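Local structure of transcriptional repressor (Vibrio fischeri, 3KV1) at residues R38-N50 against Q65-V77. The protein is a transcriptional repressor of the SorC family, represented by its putative sugar-binding domain, which probably senses a sugar effector to control DNA binding. Residues are numbered along the deposited sequence; the frame is centred on the assembly and turned at random.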
ATOM      1  N   ARG A  38      -1.794  26.815  -0.891  0.74 20.19           N
ATOM      2  CA  ARG A  38      -2.215  25.435  -0.568  0.74 22.07           C
ATOM      3  C   ARG A  38      -2.237  25.181   0.927  0.74 20.32           C
ATOM      4  O   ARG A  38      -3.096  24.444   1.433  0.74 20.09           O
ATOM      5  CB  ARG A  38      -1.289  24.410  -1.219  0.74 23.16           C
ATOM      6  CG  ARG A  38      -1.558  24.160  -2.702  0.74 25.88           C
ATOM      7  CD  ARG A  38      -0.833  22.885  -3.144  0.74 27.63           C
ATOM      8  NE  ARG A  38       0.616  23.034  -3.078  0.74 30.78           N
ATOM      9  CZ  ARG A  38       1.381  23.333  -4.120  0.74 34.60           C
ATOM     10  NH1 ARG A  38       0.828  23.512  -5.310  0.74 34.89           N
ATOM     11  NH2 ARG A  38       2.695  23.459  -3.971  0.74 39.93           N
ATOM     12  N   LYS A  39      -1.278  25.768   1.636  1.00 21.80           N
ATOM     13  CA  LYS A  39      -1.219  25.605   3.079  1.00 22.47           C
ATOM     14  C   LYS A  39      -2.425  26.228   3.736  1.00 20.64           C
ATOM     15  O   LYS A  39      -2.961  25.678   4.699  1.00 24.48           O
ATOM     16  CB  LYS A  39       0.013  26.273   3.643  1.00 21.60           C
ATOM     17  CG  LYS A  39       1.269  25.463   3.391  1.00 29.96           C
ATOM     18  CD  LYS A  39       2.483  26.236   3.924  1.00 40.20           C
ATOM     19  CE  LYS A  39       3.719  25.349   4.025  1.00 53.94           C
ATOM     20  NZ  LYS A  39       4.840  26.123   4.646  1.00 63.75           N
ATOM     21  N   GLN A  40      -2.832  27.406   3.251  1.00 18.19           N
ATOM     22  CA  GLN A  40      -3.920  28.105   3.928  1.00 19.60           C
ATOM     23  C   GLN A  40      -5.268  27.446   3.620  1.00 22.87           C
ATOM     24  O   GLN A  40      -6.148  27.416   4.479  1.00 23.25           O
ATOM     25  CB  GLN A  40      -3.934  29.600   3.576  1.00 20.81           C
ATOM     26  CG  GLN A  40      -2.768  30.337   4.142  1.00 24.35           C
ATOM     27  CD  GLN A  40      -2.768  30.271   5.643  1.00 36.15           C
ATOM     28  OE1 GLN A  40      -3.796  30.513   6.271  1.00 41.52           O
ATOM     29  NE2 GLN A  40      -1.629  29.911   6.228  1.00 37.81           N
ATOM     30  N   VAL A  41      -5.428  26.969   2.389  1.00 20.26           N
ATOM     31  CA  VAL A  41      -6.617  26.194   2.008  1.00 20.06           C
ATOM     32  C   VAL A  41      -6.649  24.903   2.841  1.00 20.35           C
ATOM     33  O   VAL A  41      -7.683  24.499   3.369  1.00 21.32           O
ATOM     34  CB  VAL A  41      -6.564  25.845   0.503  1.00 21.09           C
ATOM     35  CG1 VAL A  41      -7.609  24.802   0.141  1.00 27.52           C
ATOM     36  CG2 VAL A  41      -6.781  27.125  -0.319  1.00 23.39           C
ATOM     37  N   ALA A  42      -5.495  24.275   2.966  1.00 19.93           N
ATOM     38  CA  ALA A  42      -5.420  23.028   3.728  1.00 22.38           C
ATOM     39  C   ALA A  42      -5.759  23.257   5.206  1.00 22.29           C
ATOM     40  O   ALA A  42      -6.322  22.358   5.866  1.00 22.89           O
ATOM     41  CB  ALA A  42      -4.060  22.370   3.571  1.00 21.84           C
ATOM     42  N   ALA A  43      -5.495  24.462   5.726  1.00 20.25           N
ATOM     43  CA  ALA A  43      -5.822  24.741   7.128  1.00 21.90           C
ATOM     44  C   ALA A  43      -7.328  24.704   7.362  1.00 21.39           C
ATOM     45  O   ALA A  43      -7.815  24.208   8.387  1.00 21.59           O
ATOM     46  CB  ALA A  43      -5.254  26.113   7.575  1.00 24.56           C
ATOM     47  N   LEU A  44      -8.076  25.219   6.403  1.00 18.87           N
ATOM     48  CA  LEU A  44      -9.509  25.298   6.582  1.00 21.56           C
ATOM     49  C   LEU A  44     -10.072  23.890   6.438  1.00 21.61           C
ATOM     50  O   LEU A  44     -11.001  23.513   7.152  1.00 20.79           O
ATOM     51  CB  LEU A  44     -10.109  26.192   5.491  1.00 19.45           C
ATOM     52  CG  LEU A  44      -9.629  27.657   5.560  1.00 20.24           C
ATOM     53  CD1 LEU A  44     -10.288  28.431   4.415  1.00 24.04           C
ATOM     54  CD2 LEU A  44      -9.964  28.290   6.913  1.00 26.57           C
ATOM     55  N   VAL A  45      -9.526  23.127   5.502  1.00 18.29           N
ATOM     56  CA  VAL A  45     -10.028  21.740   5.326  1.00 19.23           C
ATOM     57  C   VAL A  45      -9.705  20.870   6.559  1.00 20.87           C
ATOM     58  O   VAL A  45     -10.528  20.035   6.990  1.00 19.86           O
ATOM     59  CB  VAL A  45      -9.462  21.101   4.047  1.00 18.57           C
ATOM     60  CG1 VAL A  45      -9.891  19.616   3.961  1.00 17.66           C
ATOM     61  CG2 VAL A  45      -9.962  21.880   2.830  1.00 19.15           C
ATOM     62  N   SER A  46      -8.520  21.071   7.140  0.73 17.29           N
ATOM     63  CA  SER A  46      -8.085  20.320   8.342  0.73 20.96           C
ATOM     64  C   SER A  46      -9.065  20.530   9.501  0.73 22.31           C
ATOM     65  O   SER A  46      -9.451  19.585  10.210  0.73 23.55           O
ATOM     66  CB  SER A  46      -6.677  20.747   8.780  0.73 21.02           C
ATOM     67  OG  SER A  46      -6.247  20.032   9.949  0.73 19.81           O
ATOM     68  N   SER A  47      -9.449  21.784   9.695  1.00 24.66           N
ATOM     69  CA  SER A  47     -10.394  22.128  10.731  1.00 24.99           C
ATOM     70  C   SER A  47     -11.778  21.545  10.458  1.00 24.46           C
ATOM     71  O   SER A  47     -12.431  21.037  11.382  1.00 24.84           O
ATOM     72  CB  SER A  47     -10.475  23.645  10.894  1.00 29.03           C
ATOM     73  OG  SER A  47     -11.456  23.917  11.860  1.00 36.33           O
ATOM     74  N   TYR A  48     -12.227  21.630   9.204  1.00 20.55           N
ATOM     75  CA  TYR A  48     -13.500  21.038   8.795  1.00 22.97           C
ATOM     76  C   TYR A  48     -13.492  19.526   9.118  1.00 22.19           C
ATOM     77  O   TYR A  48     -14.445  19.007   9.702  1.00 21.33           O
ATOM     78  CB  TYR A  48     -13.791  21.313   7.297  1.00 20.75           C
ATOM     79  CG  TYR A  48     -14.905  20.443   6.726  1.00 20.24           C
ATOM     80  CD1 TYR A  48     -16.235  20.833   6.821  1.00 23.99           C
ATOM     81  CD2 TYR A  48     -14.609  19.239   6.105  1.00 22.97           C
ATOM     82  CE1 TYR A  48     -17.255  20.012   6.300  1.00 23.43           C
ATOM     83  CE2 TYR A  48     -15.601  18.435   5.579  1.00 26.59           C
ATOM     84  CZ  TYR A  48     -16.913  18.820   5.698  1.00 23.14           C
ATOM     85  OH  TYR A  48     -17.885  17.976   5.185  1.00 27.04           O
ATOM     86  N   LEU A  49     -12.434  18.819   8.739  1.00 18.77           N
ATOM     87  CA  LEU A  49     -12.365  17.386   9.052  1.00 21.18           C
ATOM     88  C   LEU A  49     -12.291  17.129  10.551  1.00 24.29           C
ATOM     89  O   LEU A  49     -12.926  16.196  11.079  1.00 21.44           O
ATOM     90  CB  LEU A  49     -11.170  16.732   8.386  1.00 20.53           C
ATOM     91  CG  LEU A  49     -11.275  16.611   6.862  1.00 23.10           C
ATOM     92  CD1 LEU A  49      -9.979  15.982   6.347  1.00 23.70           C
ATOM     93  CD2 LEU A  49     -12.468  15.731   6.477  1.00 22.53           C
ATOM     94  N   ASN A  50     -11.543  17.969  11.252  1.00 21.89           N
ATOM     95  CA  ASN A  50     -11.462  17.816  12.713  1.00 20.85           C
ATOM     96  C   ASN A  50     -12.843  17.802  13.360  1.00 24.41           C
ATOM     97  O   ASN A  50     -13.119  16.993  14.265  1.00 26.18           O
ATOM     98  CB  ASN A  50     -10.638  18.976  13.309  1.00 24.09           C
ATOM     99  CG  ASN A  50     -10.435  18.840  14.805  1.00 30.33           C
ATOM    100  OD1 ASN A  50     -10.192  17.750  15.317  1.00 29.11           O
ATOM    101  ND2 ASN A  50     -10.507  19.968  15.515  1.00 28.95           N
ATOM    102  N   GLN A  65      -0.671  17.405  -4.661  1.00 21.44           N
ATOM    103  CA  GLN A  65      -0.245  18.422  -3.699  1.00 24.29           C
ATOM    104  C   GLN A  65      -1.351  19.105  -2.896  1.00 24.60           C
ATOM    105  O   GLN A  65      -1.131  19.451  -1.729  1.00 23.60           O
ATOM    106  CB  GLN A  65       0.610  19.468  -4.410  1.00 26.34           C
ATOM    107  CG  GLN A  65       1.877  18.878  -4.972  1.00 33.99           C
ATOM    108  CD  GLN A  65       2.679  19.914  -5.741  1.00 50.83           C
ATOM    109  OE1 GLN A  65       3.647  20.474  -5.222  1.00 55.47           O
ATOM    110  NE2 GLN A  65       2.257  20.193  -6.973  1.00 54.11           N
ATOM    111  N   ASN A  66      -2.523  19.331  -3.497  1.00 20.13           N
ATOM    112  CA  ASN A  66      -3.602  19.992  -2.743  1.00 20.79           C
ATOM    113  C   ASN A  66      -4.006  19.096  -1.569  1.00 22.27           C
ATOM    114  O   ASN A  66      -4.100  19.535  -0.422  1.00 24.09           O
ATOM    115  CB  ASN A  66      -4.817  20.257  -3.635  1.00 22.56           C
ATOM    116  CG  ASN A  66      -4.526  21.256  -4.758  1.00 31.00           C
ATOM    117  OD1 ASN A  66      -3.955  22.308  -4.513  1.00 30.25           O
ATOM    118  ND2 ASN A  66      -4.936  20.932  -5.992  1.00 30.56           N
ATOM    119  N   VAL A  67      -4.212  17.810  -1.860  1.00 19.86           N
ATOM    120  CA  VAL A  67      -4.630  16.857  -0.821  1.00 18.49           C
ATOM    121  C   VAL A  67      -3.523  16.643   0.222  1.00 19.45           C
ATOM    122  O   VAL A  67      -3.780  16.617   1.439  1.00 20.09           O
ATOM    123  CB  VAL A  67      -5.080  15.514  -1.469  1.00 16.49           C
ATOM    124  CG1 VAL A  67      -5.530  14.488  -0.396  1.00 19.78           C
ATOM    125  CG2 VAL A  67      -6.208  15.783  -2.478  1.00 19.89           C
ATOM    126  N   ALA A  68      -2.283  16.544  -0.245  1.00 19.93           N
ATOM    127  CA  ALA A  68      -1.159  16.278   0.661  1.00 21.36           C
ATOM    128  C   ALA A  68      -1.034  17.400   1.694  1.00 18.34           C
ATOM    129  O   ALA A  68      -0.711  17.142   2.864  1.00 21.69           O
ATOM    130  CB  ALA A  68       0.146  16.135  -0.119  1.00 22.39           C
ATOM    131  N   ALA A  69      -1.326  18.630   1.275  1.00 20.04           N
ATOM    132  CA  ALA A  69      -1.244  19.783   2.192  1.00 19.02           C
ATOM    133  C   ALA A  69      -2.142  19.593   3.439  1.00 19.42           C
ATOM    134  O   ALA A  69      -1.803  20.074   4.517  1.00 19.87           O
ATOM    135  CB  ALA A  69      -1.610  21.099   1.460  1.00 20.98           C
ATOM    136  N   VAL A  70      -3.267  18.884   3.286  1.00 18.05           N
ATOM    137  CA  VAL A  70      -4.177  18.666   4.437  1.00 17.23           C
ATOM    138  C   VAL A  70      -3.505  17.721   5.432  1.00 20.98           C
ATOM    139  O   VAL A  70      -3.575  17.918   6.632  1.00 22.28           O
ATOM    140  CB  VAL A  70      -5.537  18.085   3.974  1.00 21.04           C
ATOM    141  CG1 VAL A  70      -6.460  17.809   5.176  1.00 22.57           C
ATOM    142  CG2 VAL A  70      -6.228  19.049   2.928  1.00 22.03           C
ATOM    143  N   ALA A  71      -2.835  16.701   4.916  1.00 21.93           N
ATOM    144  CA  ALA A  71      -2.137  15.770   5.800  1.00 27.78           C
ATOM    145  C   ALA A  71      -0.961  16.434   6.495  1.00 28.82           C
ATOM    146  O   ALA A  71      -0.642  16.120   7.641  1.00 32.53           O
ATOM    147  CB  ALA A  71      -1.693  14.527   5.005  1.00 23.92           C
ATOM    148  N   ASP A  72      -0.357  17.411   5.826  1.00 26.38           N
ATOM    149  CA  ASP A  72       0.839  18.053   6.343  1.00 29.75           C
ATOM    150  C   ASP A  72       0.532  19.264   7.216  1.00 32.60           C
ATOM    151  O   ASP A  72       1.430  19.821   7.837  1.00 32.76           O
ATOM    152  CB  ASP A  72       1.779  18.432   5.190  1.00 32.72           C
ATOM    153  CG  ASP A  72       2.300  17.198   4.437  1.00 43.53           C
ATOM    154  OD1 ASP A  72       2.283  16.086   5.020  1.00 41.46           O
ATOM    155  OD2 ASP A  72       2.720  17.335   3.262  1.00 48.60           O
ATOM    156  N   HIS A  73      -0.734  19.666   7.288  1.00 26.92           N
ATOM    157  CA  HIS A  73      -1.065  20.845   8.076  1.00 21.53           C
ATOM    158  C   HIS A  73      -0.838  20.531   9.555  1.00 30.35           C
ATOM    159  O   HIS A  73      -1.366  19.535  10.064  1.00 28.08           O
ATOM    160  CB  HIS A  73      -2.505  21.283   7.863  1.00 20.87           C
ATOM    161  CG  HIS A  73      -2.917  22.396   8.774  1.00 23.24           C
ATOM    162  ND1 HIS A  73      -2.504  23.696   8.590  1.00 29.75           N
ATOM    163  CD2 HIS A  73      -3.664  22.390   9.906  1.00 24.40           C
ATOM    164  CE1 HIS A  73      -2.999  24.451   9.556  1.00 33.85           C
ATOM    165  NE2 HIS A  73      -3.721  23.683  10.356  1.00 27.11           N
ATOM    166  N   ALA A  74      -0.077  21.375  10.244  1.00 26.71           N
ATOM    167  CA  ALA A  74       0.282  21.053  11.634  1.00 31.84           C
ATOM    168  C   ALA A  74      -0.647  21.638  12.702  1.00 35.10           C
ATOM    169  O   ALA A  74      -0.188  22.124  13.733  1.00 34.14           O
ATOM    170  CB  ALA A  74       1.730  21.462  11.905  1.00 35.71           C
ATOM    171  N   GLY A  75      -1.949  21.597  12.476  1.00 35.05           N
ATOM    172  CA  GLY A  75      -2.874  22.106  13.469  1.00 37.13           C
ATOM    173  C   GLY A  75      -3.238  21.040  14.497  1.00 33.38           C
ATOM    174  O   GLY A  75      -2.895  19.869  14.352  1.00 31.53           O
ATOM    175  N   ILE A  76      -3.936  21.449  15.546  1.00 27.64           N
ATOM    176  CA  ILE A  76      -4.415  20.527  16.574  1.00 28.32           C
ATOM    177  C   ILE A  76      -5.712  19.882  16.142  1.00 32.05           C
ATOM    178  O   ILE A  76      -6.683  20.583  15.829  1.00 33.30           O
ATOM    179  CB  ILE A  76      -4.789  21.290  17.836  1.00 28.47           C
ATOM    180  CG1 ILE A  76      -3.542  21.915  18.451  1.00 27.93           C
ATOM    181  CG2 ILE A  76      -5.500  20.348  18.860  1.00 33.51           C
ATOM    182  CD1 ILE A  76      -3.868  22.791  19.651  1.00 30.98           C
ATOM    183  N   VAL A  77      -5.737  18.557  16.138  1.00 23.57           N
ATOM    184  CA  VAL A  77      -6.973  17.844  15.882  1.00 25.30           C
ATOM    185  C   VAL A  77      -7.192  16.801  16.979  1.00 29.73           C
ATOM    186  O   VAL A  77      -6.244  16.254  17.572  1.00 28.95           O
ATOM    187  CB  VAL A  77      -6.977  17.188  14.487  1.00 27.62           C
ATOM    188  CG1 VAL A  77      -6.814  18.244  13.386  1.00 32.24           C
ATOM    189  CG2 VAL A  77      -5.896  16.133  14.403  1.00 26.73           C
TER
HETATM  190  O   HOH W   1      -1.965  23.626  -6.434  1.00 63.49           O
HETATM  191  O   HOH W   2      -1.272  24.177   6.171  1.00 30.17           O
HETATM  192  O   HOH W   3      -6.862  24.404  11.106  1.00 37.43           O
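Ala42 and Ala69 press together where helices 34-52 and 65-72 pack side by side against the central sheet of this Rossmann-like alpha/beta domain; the chain between them runs through strand 58-61. The axes of helix segments 38-50 and 65-72 cross at -60° and come within 8.2 Å, an approach the two alanines allow: Ala42 CB lies 3.5 Å from Ala69 CB, tight for two methyls. Next to them Val70 is a knob in a hole formed by Ala42, Val45, Ser46 and Leu49. Its CG2 reaches Val45 CG1 at 3.8 Å, while CG1 turns to Leu49 CD1; on the sheet side, Val70 also touches Met227 of strand 223-227.

Beyond the helix end, chi1 of His73 (174°) swings its ring against helix 34-52, where Ala43 CA stands over the ring centre in a CH-pi contact, 3.8 Å from the centroid. Water links His73 ND1 to Lys39 O; a second, well bonded to Ala43 O, meets NE2 only weakly. In the conformer described, Ser46 OG, near His73 CD2, bonds to Lys110 NZ.

No direct hydrogen bond joins the segments. At their N-terminal ends, Gln65 OE1 and CB lie over one guanidinium face of Arg38, CB toward the rim, the amide tilted 33° and unbonded to NH2; in this Arg38 conformer water connects NH1 with Asn66 OD1. At the C-terminal ends, Asn50 OD1 accepts from Thr78 N and lies 3.3 Å from Val77 CA.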